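Local structure of sensor protein (Vibrio cholerae, 3BY9) at residues Tyr76-Phe81 / Arg99-Arg104; Leu109-Gln114 / Ala140-Val145; Gln173-Ser178 / His186-Leu191; Gly214-Leu219 / Arg227-His232. The protein is the sensor domain of the histidine kinase DctB, which binds C4-dicarboxylates such as succinate and probably controls ATP-dependent histidine phosphorylation by the whole protein. All blocks are in the same frame, centred on the assembly; numbering follows the deposited sequence.

Contact 1 (Tyr76-Phe81 / Arg99-Arg104); sequences YLIDRF and RNFAWR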
loop_
_atom_site.group_PDB
_atom_site.type_symbol
_atom_site.label_atom_id
_atom_site.label_comp_id
_atom_site.label_asym_id
_atom_site.label_seq_id
_atom_site.Cartn_x
_atom_site.Cartn_y
_atom_site.Cartn_z
ATOM N N TYR A 76 8.584 12.521 -3.688
ATOM C CA TYR A 76 9.495 12.633 -4.821
ATOM C C TYR A 76 8.767 13.054 -6.090
ATOM O O TYR A 76 7.597 12.737 -6.283
ATOM C CB TYR A 76 10.256 11.305 -5.053
ATOM C CG TYR A 76 9.413 10.049 -5.132
ATOM C CD1 TYR A 76 9.274 9.366 -6.346
ATOM C CD2 TYR A 76 8.808 9.493 -3.970
ATOM C CE1 TYR A 76 8.559 8.131 -6.403
ATOM C CE2 TYR A 76 8.108 8.294 -4.042
ATOM C CZ TYR A 76 7.990 7.630 -5.221
ATOM O OH TYR A 76 7.331 6.420 -5.220
ATOM N N LEU A 77 9.523 13.741 -6.935
ATOM C CA LEU A 77 9.003 14.354 -8.170
ATOM C C LEU A 77 9.497 13.637 -9.400
ATOM O O LEU A 77 10.686 13.442 -9.554
ATOM C CB LEU A 77 9.488 15.829 -8.185
ATOM C CG LEU A 77 9.057 16.668 -9.383
ATOM C CD1 LEU A 77 7.539 16.952 -9.287
ATOM C CD2 LEU A 77 9.763 18.018 -9.294
ATOM N N ILE A 78 8.562 13.280 -10.294
ATOM C CA ILE A 78 8.908 12.501 -11.481
ATOM C C ILE A 78 8.583 13.297 -12.746
ATOM O O ILE A 78 7.531 13.933 -12.809
ATOM C CB ILE A 78 8.076 11.214 -11.446
ATOM C CG1 ILE A 78 8.250 10.514 -10.058
ATOM C CG2 ILE A 78 8.593 10.248 -12.479
ATOM C CD1 ILE A 78 7.427 9.216 -9.966
ATOM N N ASP A 79 9.477 13.260 -13.752
ATOM C CA ASP A 79 9.193 13.972 -14.980
ATOM C C ASP A 79 8.157 13.241 -15.834
ATOM O O ASP A 79 7.638 12.214 -15.456
ATOM C CB ASP A 79 10.512 14.292 -15.744
ATOM C CG ASP A 79 11.167 13.074 -16.396
ATOM O OD1 ASP A 79 10.550 12.011 -16.483
ATOM O OD2 ASP A 79 12.337 13.205 -16.851
ATOM N N ARG A 80 7.798 13.802 -16.978
ATOM C CA ARG A 80 6.712 13.199 -17.737
ATOM C C ARG A 80 7.084 11.914 -18.460
ATOM O O ARG A 80 6.218 11.267 -19.056
ATOM C CB ARG A 80 6.131 14.240 -18.726
ATOM C CG ARG A 80 7.059 14.599 -19.852
ATOM C CD ARG A 80 6.283 15.571 -20.758
ATOM N NE ARG A 80 7.023 15.909 -21.962
ATOM C CZ ARG A 80 7.064 15.146 -23.049
ATOM N NH1 ARG A 80 6.397 13.996 -23.075
ATOM N NH2 ARG A 80 7.779 15.538 -24.100
ATOM N N PHE A 81 8.361 11.545 -18.349
ATOM C CA PHE A 81 8.881 10.328 -18.947
ATOM C C PHE A 81 9.021 9.217 -17.894
ATOM O O PHE A 81 9.356 8.065 -18.226
ATOM C CB PHE A 81 10.241 10.620 -19.588
ATOM C CG PHE A 81 10.195 11.793 -20.553
ATOM C CD1 PHE A 81 9.638 11.641 -21.803
ATOM C CD2 PHE A 81 10.689 13.023 -20.177
ATOM C CE1 PHE A 81 9.581 12.718 -22.679
ATOM C CE2 PHE A 81 10.631 14.096 -21.071
ATOM C CZ PHE A 81 10.076 13.907 -22.303
ATOM N N ARG A 99 15.983 7.167 -10.967
ATOM C CA ARG A 99 15.308 5.882 -11.228
ATOM C C ARG A 99 14.022 6.198 -11.956
ATOM O O ARG A 99 13.368 7.199 -11.632
ATOM C CB ARG A 99 14.927 5.172 -9.905
ATOM C CG ARG A 99 16.064 4.979 -8.943
ATOM C CD ARG A 99 17.164 4.144 -9.534
ATOM N NE ARG A 99 17.994 3.553 -8.486
ATOM C CZ ARG A 99 17.773 2.360 -7.934
ATOM N NH1 ARG A 99 16.742 1.617 -8.318
ATOM N NH2 ARG A 99 18.599 1.898 -7.001
ATOM N N ASN A 100 13.631 5.314 -12.882
ATOM C CA ASN A 100 12.419 5.535 -13.667
ATOM C C ASN A 100 11.301 4.658 -13.155
ATOM O O ASN A 100 11.523 3.448 -12.927
ATOM C CB ASN A 100 12.758 5.278 -15.146
ATOM C CG ASN A 100 11.574 5.552 -16.052
ATOM O OD1 ASN A 100 10.619 4.786 -16.062
ATOM N ND2 ASN A 100 11.640 6.642 -16.800
ATOM N N PHE A 101 10.099 5.239 -12.935
ATOM C CA PHE A 101 8.958 4.468 -12.403
ATOM C C PHE A 101 7.753 4.498 -13.358
ATOM O O PHE A 101 6.615 4.405 -12.913
ATOM C CB PHE A 101 8.559 5.030 -11.042
ATOM C CG PHE A 101 9.669 4.889 -10.008
ATOM C CD1 PHE A 101 10.122 3.636 -9.656
ATOM C CD2 PHE A 101 10.284 6.004 -9.457
ATOM C CE1 PHE A 101 11.221 3.470 -8.750
ATOM C CE2 PHE A 101 11.373 5.862 -8.537
ATOM C CZ PHE A 101 11.839 4.579 -8.201
ATOM N N ALA A 102 8.029 4.645 -14.657
ATOM C CA ALA A 102 6.896 4.707 -15.618
ATOM C C ALA A 102 6.125 3.412 -15.589
ATOM O O ALA A 102 4.970 3.380 -15.985
ATOM C CB ALA A 102 7.413 4.957 -17.054
ATOM N N TRP A 103 6.781 2.333 -15.147
ATOM C CA TRP A 103 6.170 1.016 -15.052
ATOM C C TRP A 103 5.221 0.871 -13.846
ATOM O O TRP A 103 4.425 -0.123 -13.758
ATOM C CB TRP A 103 7.287 -0.057 -14.995
ATOM C CG TRP A 103 8.258 0.133 -13.859
ATOM C CD1 TRP A 103 9.403 0.931 -13.861
ATOM C CD2 TRP A 103 8.168 -0.440 -12.536
ATOM N NE1 TRP A 103 9.992 0.882 -12.590
ATOM C CE2 TRP A 103 9.265 0.054 -11.780
ATOM C CE3 TRP A 103 7.268 -1.322 -11.919
ATOM C CZ2 TRP A 103 9.478 -0.309 -10.437
ATOM C CZ3 TRP A 103 7.489 -1.685 -10.569
ATOM C CH2 TRP A 103 8.579 -1.174 -9.858
ATOM N N ARG A 104 5.241 1.843 -12.935
ATOM C CA ARG A 104 4.353 1.757 -11.773
ATOM C C ARG A 104 2.981 2.322 -12.074
ATOM O O ARG A 104 2.858 3.397 -12.657
ATOM C CB ARG A 104 4.891 2.555 -10.594
ATOM C CG ARG A 104 5.939 1.856 -9.809
ATOM C CD ARG A 104 5.359 0.670 -8.978
ATOM N NE ARG A 104 6.269 0.359 -7.853
ATOM C CZ ARG A 104 6.377 -0.840 -7.278
ATOM N NH1 ARG A 104 5.640 -1.865 -7.689
ATOM N NH2 ARG A 104 7.320 -1.031 -6.333
#
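The F101 ring meets I78 CD1 at its edge, near its plane, with CD1 4.3 Å from F101 CD2, while the Y76 ring approaches obliquely, its CE1 4.1 Å from F101 CD2. This packing joins strand 74-79, in the antiparallel sheet of a PAS-like sensor domain, to the loop that leads into helix 105-110. The Y76 and F101 side chains cross at about a right angle. The F81 ring takes CG of R80 over the centre of one face and OD2 of D79 in plane at its edge. R104, of the succinate-binding site, sits at the N-cap position of that helix, and Y76 OH is hydrogen-bonded to OH of Y106, another succinate-site residue. N100 forms an Asx turn, its OD1 accepting from A102 N at 2.9 Å, and D79 forms another through F81 N. In N100, chi1 of -177° sets CG anti to the backbone N, and F81 O lies 13° off the plane of the amide. N100 ND2 gives a hydrogen bond to F81 O of 3.0 Å and 157°, from above the carbonyl plane, and also bonds to N83 OD1. A102 CB rests 3.8 Å from the same F81 O.

Contact 2 (Leu109-Gln114 / Ala140-Val145); sequences LSIAGQ and AEILGV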
loop_
_atom_site.group_PDB
_atom_site.type_symbol
_atom_site.label_atom_id
_atom_site.label_comp_id
_atom_site.label_asym_id
_atom_site.label_seq_id
_atom_site.Cartn_x
_atom_site.Cartn_y
_atom_site.Cartn_z
ATOM N N LEU A 109 -1.118 6.090 -14.100
ATOM C CA LEU A 109 -2.442 6.698 -13.943
ATOM C C LEU A 109 -2.384 8.193 -13.700
ATOM O O LEU A 109 -3.199 8.952 -14.236
ATOM C CB LEU A 109 -3.214 6.072 -12.796
ATOM C CG LEU A 109 -3.377 4.531 -12.943
ATOM C CD1 LEU A 109 -3.982 3.926 -11.659
ATOM C CD2 LEU A 109 -4.247 4.217 -14.184
ATOM N N SER A 110 -1.403 8.662 -12.930
ATOM C CA SER A 110 -1.411 10.101 -12.674
ATOM C C SER A 110 -0.845 10.967 -13.790
ATOM O O SER A 110 -1.182 12.169 -13.874
ATOM C CB SER A 110 -0.676 10.407 -11.354
ATOM O OG SER A 110 -1.479 9.972 -10.257
ATOM N N ILE A 111 -0.005 10.400 -14.655
ATOM C CA ILE A 111 0.533 11.225 -15.732
ATOM C C ILE A 111 -0.612 11.458 -16.723
ATOM O O ILE A 111 -0.530 12.343 -17.583
ATOM C CB ILE A 111 1.788 10.578 -16.400
ATOM C CG1 ILE A 111 2.553 11.638 -17.219
ATOM C CG2 ILE A 111 1.418 9.321 -17.239
ATOM C CD1 ILE A 111 3.310 12.699 -16.361
ATOM N N ALA A 112 -1.703 10.708 -16.546
ATOM C CA ALA A 112 -2.898 10.890 -17.433
ATOM C C ALA A 112 -3.822 11.975 -16.819
ATOM O O ALA A 112 -4.963 12.224 -17.275
ATOM C CB ALA A 112 -3.656 9.579 -17.571
ATOM N N GLY A 113 -3.365 12.589 -15.742
ATOM C CA GLY A 113 -4.108 13.700 -15.162
ATOM C C GLY A 113 -5.030 13.459 -14.008
ATOM O O GLY A 113 -5.797 14.351 -13.654
ATOM N N GLN A 114 -4.968 12.287 -13.384
ATOM C CA GLN A 114 -5.818 12.054 -12.237
ATOM C C GLN A 114 -4.994 11.753 -11.020
ATOM O O GLN A 114 -3.808 11.443 -11.101
ATOM C CB GLN A 114 -6.769 10.876 -12.445
ATOM C CG GLN A 114 -8.066 11.246 -13.088
ATOM C CD GLN A 114 -7.963 11.230 -14.584
ATOM O OE1 GLN A 114 -8.858 11.707 -15.274
ATOM N NE2 GLN A 114 -6.870 10.664 -15.102
ATOM N N ALA A 140 -1.812 24.698 -18.288
ATOM C CA ALA A 140 -2.742 23.668 -18.789
ATOM C C ALA A 140 -2.084 22.406 -19.307
ATOM O O ALA A 140 -2.729 21.616 -20.016
ATOM C CB ALA A 140 -3.649 24.254 -19.903
ATOM N N GLU A 141 -0.828 22.196 -18.947
ATOM C CA GLU A 141 -0.116 21.028 -19.437
ATOM C C GLU A 141 0.328 20.144 -18.275
ATOM O O GLU A 141 0.760 20.664 -17.252
ATOM C CB GLU A 141 1.146 21.460 -20.172
ATOM C CG GLU A 141 0.894 22.347 -21.380
ATOM C CD GLU A 141 1.348 21.684 -22.664
ATOM O OE1 GLU A 141 0.863 20.567 -22.948
ATOM O OE2 GLU A 141 2.190 22.272 -23.385
ATOM N N ILE A 142 0.301 18.830 -18.481
ATOM C CA ILE A 142 0.802 17.940 -17.415
ATOM C C ILE A 142 2.311 17.861 -17.637
ATOM O O ILE A 142 2.774 17.385 -18.681
ATOM C CB ILE A 142 0.155 16.534 -17.519
ATOM C CG1 ILE A 142 -1.353 16.646 -17.218
ATOM C CG2 ILE A 142 0.826 15.580 -16.477
ATOM C CD1 ILE A 142 -2.165 15.366 -17.520
ATOM N N LEU A 143 3.098 18.259 -16.628
ATOM C CA LEU A 143 4.548 18.261 -16.728
ATOM C C LEU A 143 5.231 17.129 -15.959
ATOM O O LEU A 143 6.405 16.894 -16.175
ATOM C CB LEU A 143 5.084 19.579 -16.138
ATOM C CG LEU A 143 4.617 20.887 -16.748
ATOM C CD1 LEU A 143 5.342 22.046 -15.956
ATOM C CD2 LEU A 143 5.019 20.939 -18.188
ATOM N N GLY A 144 4.498 16.427 -15.094
ATOM C CA GLY A 144 5.144 15.377 -14.307
ATOM C C GLY A 144 4.172 14.900 -13.230
ATOM O O GLY A 144 2.984 15.195 -13.268
ATOM N N VAL A 145 4.700 14.192 -12.240
ATOM C CA VAL A 145 3.860 13.615 -11.190
ATOM C C VAL A 145 4.597 13.763 -9.866
ATOM O O VAL A 145 5.816 13.542 -9.811
ATOM C CB VAL A 145 3.677 12.074 -11.432
ATOM C CG1 VAL A 145 3.001 11.378 -10.204
ATOM C CG2 VAL A 145 2.767 11.840 -12.660
#
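I111 and V145 cross at about a right angle, whereas I111 and I142 cross obliquely, and the three meet at one methyl group. I111 carries CG1 anti to its backbone N (chi1 -163°), and from there CD1 reaches the strand. I111 CD1 lies 3.8 Å from I142 CG2 and equally 3.8 Å from V145 CG2, and it also touches G144 CA. I142 answers in the reverse direction: its CD1 is 3.5 Å from G113 CA and 3.4 Å from I111 O. At G113's backbone angles (phi 97°) a CB would be jammed against the carbonyl O of A112, which calls for glycine, and the bare CA also permits this close approach of I142. At the other end V145 sets both methyls against S110 CB, with V145 CG1 and CG2 each 4.0 Å from it. The S110 hydroxyl does not join this apolar surface. S110 OG donates to Q114 O at 2.9 Å and is also hydrogen-bonded to S116 OG at the start of strand 116-121. The contact thus lays the S110-G113 type I turn, at the end region of helix 105-110, on strand 141-150 of the five-stranded sheet, with Y106 of the succinate site in the same helix. Since every approach across it involves carbon, its cohesion probably rests largely on close packing and buried aliphatic surface, with the S110 hydroxyl satisfied within its own segment and by S116.

Contact 3 (Gln173-Ser178 / His186-Leu191); sequences QVVFMS and HSVADL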
loop_
_atom_site.group_PDB
_atom_site.type_symbol
_atom_site.label_atom_id
_atom_site.label_comp_id
_atom_site.label_asym_id
_atom_site.label_seq_id
_atom_site.Cartn_x
_atom_site.Cartn_y
_atom_site.Cartn_z
ATOM N N GLN A 173 -5.835 -12.245 -3.133
ATOM C CA GLN A 173 -5.770 -12.660 -1.756
ATOM C C GLN A 173 -4.337 -12.709 -1.245
ATOM O O GLN A 173 -4.002 -13.488 -0.342
ATOM C CB GLN A 173 -6.496 -14.013 -1.510
ATOM C CG GLN A 173 -7.857 -14.142 -2.178
ATOM C CD GLN A 173 -8.865 -13.044 -1.791
ATOM O OE1 GLN A 173 -9.942 -12.917 -2.404
ATOM N NE2 GLN A 173 -8.531 -12.255 -0.789
ATOM N N VAL A 174 -3.455 -11.910 -1.841
ATOM C CA VAL A 174 -2.111 -11.845 -1.267
ATOM C C VAL A 174 -2.183 -10.932 -0.012
ATOM O O VAL A 174 -2.796 -9.842 -0.029
ATOM C CB VAL A 174 -1.081 -11.255 -2.267
ATOM C CG1 VAL A 174 0.307 -11.127 -1.589
ATOM C CG2 VAL A 174 -0.957 -12.195 -3.494
ATOM N N VAL A 175 -1.548 -11.387 1.067
ATOM C CA VAL A 175 -1.501 -10.640 2.333
ATOM C C VAL A 175 -0.456 -9.536 2.224
ATOM O O VAL A 175 0.732 -9.809 2.106
ATOM C CB VAL A 175 -1.176 -11.612 3.499
ATOM C CG1 VAL A 175 -1.031 -10.832 4.790
ATOM C CG2 VAL A 175 -2.350 -12.614 3.655
ATOM N N PHE A 176 -0.919 -8.271 2.222
ATOM C CA PHE A 176 -0.031 -7.116 2.094
ATOM C C PHE A 176 0.277 -6.489 3.459
ATOM O O PHE A 176 1.337 -5.895 3.613
ATOM C CB PHE A 176 -0.664 -6.069 1.175
ATOM C CG PHE A 176 0.185 -4.880 0.988
ATOM C CD1 PHE A 176 1.416 -5.000 0.367
ATOM C CD2 PHE A 176 -0.204 -3.662 1.496
ATOM C CE1 PHE A 176 2.283 -3.898 0.249
ATOM C CE2 PHE A 176 0.645 -2.543 1.392
ATOM C CZ PHE A 176 1.890 -2.671 0.766
HETATM N N MSE A 177 -0.658 -6.586 4.426
HETATM C CA MSE A 177 -0.421 -6.103 5.811
HETATM C C MSE A 177 -0.940 -7.202 6.714
HETATM O O MSE A 177 -1.857 -7.906 6.353
HETATM C CB MSE A 177 -1.183 -4.797 6.112
HETATM C CG MSE A 177 -0.540 -3.650 5.387
HETATM SE SE MSE A 177 -1.361 -1.958 5.865
HETATM C CE MSE A 177 -3.001 -2.135 5.050
ATOM N N SER A 178 -0.368 -7.330 7.907
ATOM C CA SER A 178 -0.885 -8.374 8.796
ATOM C C SER A 178 -0.332 -8.159 10.207
ATOM O O SER A 178 0.723 -7.554 10.364
ATOM C CB SER A 178 -0.368 -9.712 8.327
ATOM O OG SER A 178 -0.855 -10.743 9.204
ATOM N N HIS A 186 2.221 -13.844 1.255
ATOM C CA HIS A 186 1.720 -15.190 0.986
ATOM C C HIS A 186 0.265 -14.994 0.567
ATOM O O HIS A 186 -0.401 -14.026 0.950
ATOM C CB HIS A 186 1.687 -16.066 2.233
ATOM C CG HIS A 186 3.036 -16.483 2.716
ATOM N ND1 HIS A 186 4.028 -15.579 3.050
ATOM C CD2 HIS A 186 3.555 -17.718 2.919
ATOM C CE1 HIS A 186 5.098 -16.250 3.453
ATOM N NE2 HIS A 186 4.833 -17.546 3.385
ATOM N N SER A 187 -0.256 -15.908 -0.228
ATOM C CA SER A 187 -1.667 -15.808 -0.588
ATOM C C SER A 187 -2.475 -16.591 0.434
ATOM O O SER A 187 -1.976 -17.556 1.027
ATOM C CB SER A 187 -1.938 -16.374 -1.986
ATOM O OG SER A 187 -1.495 -17.728 -2.111
ATOM N N VAL A 188 -3.738 -16.215 0.631
ATOM C CA VAL A 188 -4.537 -16.917 1.619
ATOM C C VAL A 188 -4.779 -18.345 1.164
ATOM O O VAL A 188 -4.710 -19.278 1.965
ATOM C CB VAL A 188 -5.893 -16.212 1.828
ATOM C CG1 VAL A 188 -6.853 -17.096 2.641
ATOM C CG2 VAL A 188 -5.650 -14.873 2.580
ATOM N N ALA A 189 -5.069 -18.498 -0.131
ATOM C CA ALA A 189 -5.379 -19.805 -0.727
ATOM C C ALA A 189 -4.484 -20.061 -1.928
ATOM O O ALA A 189 -3.851 -19.156 -2.457
ATOM C CB ALA A 189 -6.853 -19.831 -1.188
ATOM N N ASP A 190 -4.483 -21.306 -2.407
ATOM C CA ASP A 190 -3.649 -21.634 -3.546
ATOM C C ASP A 190 -4.007 -20.827 -4.799
ATOM O O ASP A 190 -5.186 -20.537 -5.049
ATOM C CB ASP A 190 -3.765 -23.133 -3.895
ATOM C CG ASP A 190 -3.280 -24.059 -2.787
ATOM O OD1 ASP A 190 -2.645 -23.607 -1.815
ATOM O OD2 ASP A 190 -3.534 -25.282 -2.910
ATOM N N LEU A 191 -2.964 -20.475 -5.557
ATOM C CA LEU A 191 -3.090 -19.702 -6.792
ATOM C C LEU A 191 -2.519 -20.549 -7.940
ATOM O O LEU A 191 -1.595 -21.354 -7.743
ATOM C CB LEU A 191 -2.277 -18.396 -6.717
ATOM C CG LEU A 191 -2.845 -17.375 -5.715
ATOM C CD1 LEU A 191 -1.909 -16.150 -5.605
ATOM C CD2 LEU A 191 -4.197 -16.950 -6.186
#
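V174 and S187 bring their backbones together in a single bridge, CA to CA 4.0 Å, with a hydrogen bond on either side of the pair. V175 N donates to H186 O at 2.9 Å and 174°, nearly straight, and V188 N donates to Q173 O at 2.9 Å with a more bent angle of 146°. The same two carbonyls also receive CA-H...O contacts, S187 CA being 3.3 Å from Q173 O and V174 CA 3.5 Å from H186 O, so each oxygen has one N-H donor and one weaker CA-H contact. Beside this bridge V175 and V188 cross at about a right angle, with V175 CG2 4.1 Å from V188 CG2. Each of these methyls also leans on the opposite carbonyl: V175 CG2 on H186 O and V188 CG2 on Q173 O. At the end of the bridge Q173 CB packs 4.0 Å from V188 CB. The S187 hydroxyl, with OG between the backbone N and the carbonyl carbon (chi1 56°), donates to A189 O of its own segment. Beyond the bridge V174 packs on I199 of helix 193-202, V175 on V167 and V188 on T169, so the pair is wedged between a helix and strand 165-169. Further along the first segment, F176 and the selenomethionine M177 both face A168: this is a classic beta bulge, set where the chain turns a corner beside an outer strand of the second antiparallel sheet.

Contact 4 (Gly214-Leu219 / Arg227-His232); sequences GWQGDL and RKPEKH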
loop_
_atom_site.group_PDB
_atom_site.type_symbol
_atom_site.label_atom_id
_atom_site.label_comp_id
_atom_site.label_asym_id
_atom_site.label_seq_id
_atom_site.Cartn_x
_atom_site.Cartn_y
_atom_site.Cartn_z
ATOM N N GLY A 214 -2.448 -21.879 2.155
ATOM C CA GLY A 214 -3.213 -23.104 2.023
ATOM C C GLY A 214 -4.549 -23.211 2.698
ATOM O O GLY A 214 -5.020 -24.324 2.925
ATOM N N TRP A 215 -5.182 -22.078 3.011
ATOM C CA TRP A 215 -6.493 -22.154 3.667
ATOM C C TRP A 215 -7.573 -22.341 2.609
ATOM O O TRP A 215 -7.385 -21.952 1.452
ATOM C CB TRP A 215 -6.802 -20.845 4.432
ATOM C CG TRP A 215 -6.292 -20.810 5.859
ATOM C CD1 TRP A 215 -6.579 -21.702 6.851
ATOM C CD2 TRP A 215 -5.489 -19.783 6.457
ATOM N NE1 TRP A 215 -6.002 -21.290 8.045
ATOM C CE2 TRP A 215 -5.333 -20.115 7.825
ATOM C CE3 TRP A 215 -4.893 -18.608 5.965
ATOM C CZ2 TRP A 215 -4.602 -19.311 8.714
ATOM C CZ3 TRP A 215 -4.168 -17.800 6.857
ATOM C CH2 TRP A 215 -4.035 -18.166 8.210
ATOM N N GLN A 216 -8.689 -22.910 3.031
ATOM C CA GLN A 216 -9.827 -23.122 2.140
ATOM C C GLN A 216 -10.988 -22.468 2.803
ATOM O O GLN A 216 -11.092 -22.484 4.031
ATOM C CB GLN A 216 -10.080 -24.630 1.966
ATOM C CG GLN A 216 -8.865 -25.281 1.304
ATOM C CD GLN A 216 -8.950 -26.792 1.139
ATOM O OE1 GLN A 216 -8.065 -27.392 0.526
ATOM N NE2 GLN A 216 -10.001 -27.411 1.679
ATOM N N GLY A 217 -11.878 -21.898 1.986
ATOM C CA GLY A 217 -13.044 -21.215 2.516
ATOM C C GLY A 217 -13.566 -20.191 1.532
ATOM O O GLY A 217 -12.944 -19.959 0.499
ATOM N N ASP A 218 -14.711 -19.601 1.854
ATOM C CA ASP A 218 -15.306 -18.582 0.985
ATOM C C ASP A 218 -14.645 -17.249 1.260
ATOM O O ASP A 218 -14.990 -16.545 2.225
ATOM C CB ASP A 218 -16.807 -18.446 1.232
ATOM C CG ASP A 218 -17.448 -17.458 0.264
ATOM O OD1 ASP A 218 -16.710 -16.830 -0.511
ATOM O OD2 ASP A 218 -18.701 -17.326 0.279
ATOM N N LEU A 219 -13.708 -16.883 0.384
ATOM C CA LEU A 219 -12.958 -15.653 0.576
ATOM C C LEU A 219 -13.731 -14.404 0.178
ATOM O O LEU A 219 -13.284 -13.268 0.428
ATOM C CB LEU A 219 -11.631 -15.770 -0.197
ATOM C CG LEU A 219 -10.754 -16.988 0.117
ATOM C CD1 LEU A 219 -9.402 -16.778 -0.585
ATOM C CD2 LEU A 219 -10.572 -17.198 1.626
ATOM N N ARG A 227 -10.245 -23.044 6.703
ATOM C CA ARG A 227 -9.787 -24.322 7.254
ATOM C C ARG A 227 -8.717 -24.927 6.389
ATOM O O ARG A 227 -8.456 -24.460 5.288
ATOM C CB ARG A 227 -10.954 -25.308 7.376
ATOM C CG ARG A 227 -11.327 -26.042 6.103
ATOM C CD ARG A 227 -12.523 -26.960 6.382
ATOM N NE ARG A 227 -13.676 -26.149 6.790
ATOM C CZ ARG A 227 -13.963 -25.790 8.043
ATOM N NH1 ARG A 227 -13.191 -26.182 9.059
ATOM N NH2 ARG A 227 -15.000 -24.989 8.277
ATOM N N LYS A 228 -8.025 -25.936 6.930
ATOM C CA LYS A 228 -7.003 -26.627 6.168
ATOM C C LYS A 228 -7.632 -27.926 5.663
ATOM O O LYS A 228 -8.629 -28.399 6.207
ATOM C CB LYS A 228 -5.766 -26.945 7.059
ATOM C CG LYS A 228 -5.023 -25.678 7.492
ATOM C CD LYS A 228 -4.318 -25.069 6.316
ATOM C CE LYS A 228 -3.659 -23.769 6.672
ATOM N NZ LYS A 228 -2.585 -24.075 7.695
ATOM N N PRO A 229 -7.056 -28.492 4.594
ATOM C CA PRO A 229 -7.557 -29.739 4.009
ATOM C C PRO A 229 -7.809 -30.751 5.114
ATOM O O PRO A 229 -7.007 -30.872 6.033
ATOM C CB PRO A 229 -6.425 -30.156 3.069
ATOM C CG PRO A 229 -5.880 -28.828 2.594
ATOM C CD PRO A 229 -5.831 -28.037 3.917
ATOM N N GLU A 230 -8.926 -31.470 5.034
ATOM C CA GLU A 230 -9.244 -32.455 6.061
ATOM C C GLU A 230 -8.108 -33.446 6.191
ATOM O O GLU A 230 -7.501 -33.848 5.199
ATOM C CB GLU A 230 -10.532 -33.219 5.746
ATOM C CG GLU A 230 -10.829 -34.282 6.801
ATOM C CD GLU A 230 -11.967 -35.216 6.427
ATOM O OE1 GLU A 230 -12.094 -36.276 7.085
ATOM O OE2 GLU A 230 -12.733 -34.897 5.489
ATOM N N LYS A 231 -7.828 -33.830 7.429
ATOM C CA LYS A 231 -6.760 -34.769 7.732
ATOM C C LYS A 231 -5.347 -34.219 7.525
ATOM O O LYS A 231 -4.371 -34.970 7.596
ATOM C CB LYS A 231 -6.940 -36.070 6.943
ATOM C CG LYS A 231 -6.342 -37.282 7.661
ATOM C CD LYS A 231 -6.698 -37.281 9.153
ATOM C CE LYS A 231 -8.207 -37.150 9.381
ATOM N NZ LYS A 231 -8.539 -36.865 10.809
ATOM N N HIS A 232 -5.242 -32.922 7.250
ATOM C CA HIS A 232 -3.936 -32.285 7.083
ATOM C C HIS A 232 -3.298 -32.350 8.471
ATOM O O HIS A 232 -4.012 -32.534 9.454
ATOM C CB HIS A 232 -4.102 -30.832 6.641
ATOM C CG HIS A 232 -2.808 -30.105 6.468
ATOM N ND1 HIS A 232 -1.768 -30.610 5.718
ATOM C CD2 HIS A 232 -2.391 -28.904 6.933
ATOM C CE1 HIS A 232 -0.766 -29.749 5.726
ATOM N NE2 HIS A 232 -1.118 -28.707 6.456
#
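K228 lies across the indole of W215, and its path can be followed atom by atom. CB points away from segment 214-219, CG then stands anti to the carbonyl carbon, and the bend at chi2 (-71°) swings CD back to G214 O, 3.5 Å away. Next, K228 CE sits over one face of W215, 3.8 Å from the centroid of the five-membered ring and 22° off its normal: a CH-pi contact. NZ completes it as a cation-pi pair at 4.8 Å from that same W215 centroid. NZ also makes a salt bridge to D236 OD1, while W215 NE1 bonds to D236 O, so one aspartate holds both partners. R227 O comes to the W215 ring at its edge. In the backbone, Q216 and R227 form an antiparallel hydrogen-bonded pair, Q216 N to R227 O 2.7 Å and R227 N to Q216 O 2.9 Å. The extended Q216 chain brings OE1 within 3.3 Å of P229 CG. R227 itself pairs with E225 and makes a long, weak ion pair with D237 of a calcium site. Segment 214-219 lies between helix 193-202 and strand 223-226, an edge strand of the four-stranded antiparallel sheet, and segment 227-232 leaves that strand for 238-245, so the bridge joins the strand's flanking loops.

How the contacts relate
Contacts 1 and 2 belong to the succinate-binding half and share the five-stranded sheet, where I78 N reaches V145 O at 2.8 Å between neighbouring strands. Contacts 3 and 4 lie on the opposite side of the chain's centre, with V188 O and W215 N 3.0 Å apart, and their centres are about 14 Å from each other. Burial falls from contact 3, the buried one, through the partly buried contacts 1 and 2, to contact 4 at the surface. Chemistry differs accordingly: aliphatic wedging in contact 2, aromatic packing plus one side-chain amide hydrogen bond across contact 1, backbone bridging in contact 3, and backbone bridging with a cation-pi pair in contact 4, whose charged side chains find their acidic partners outside it.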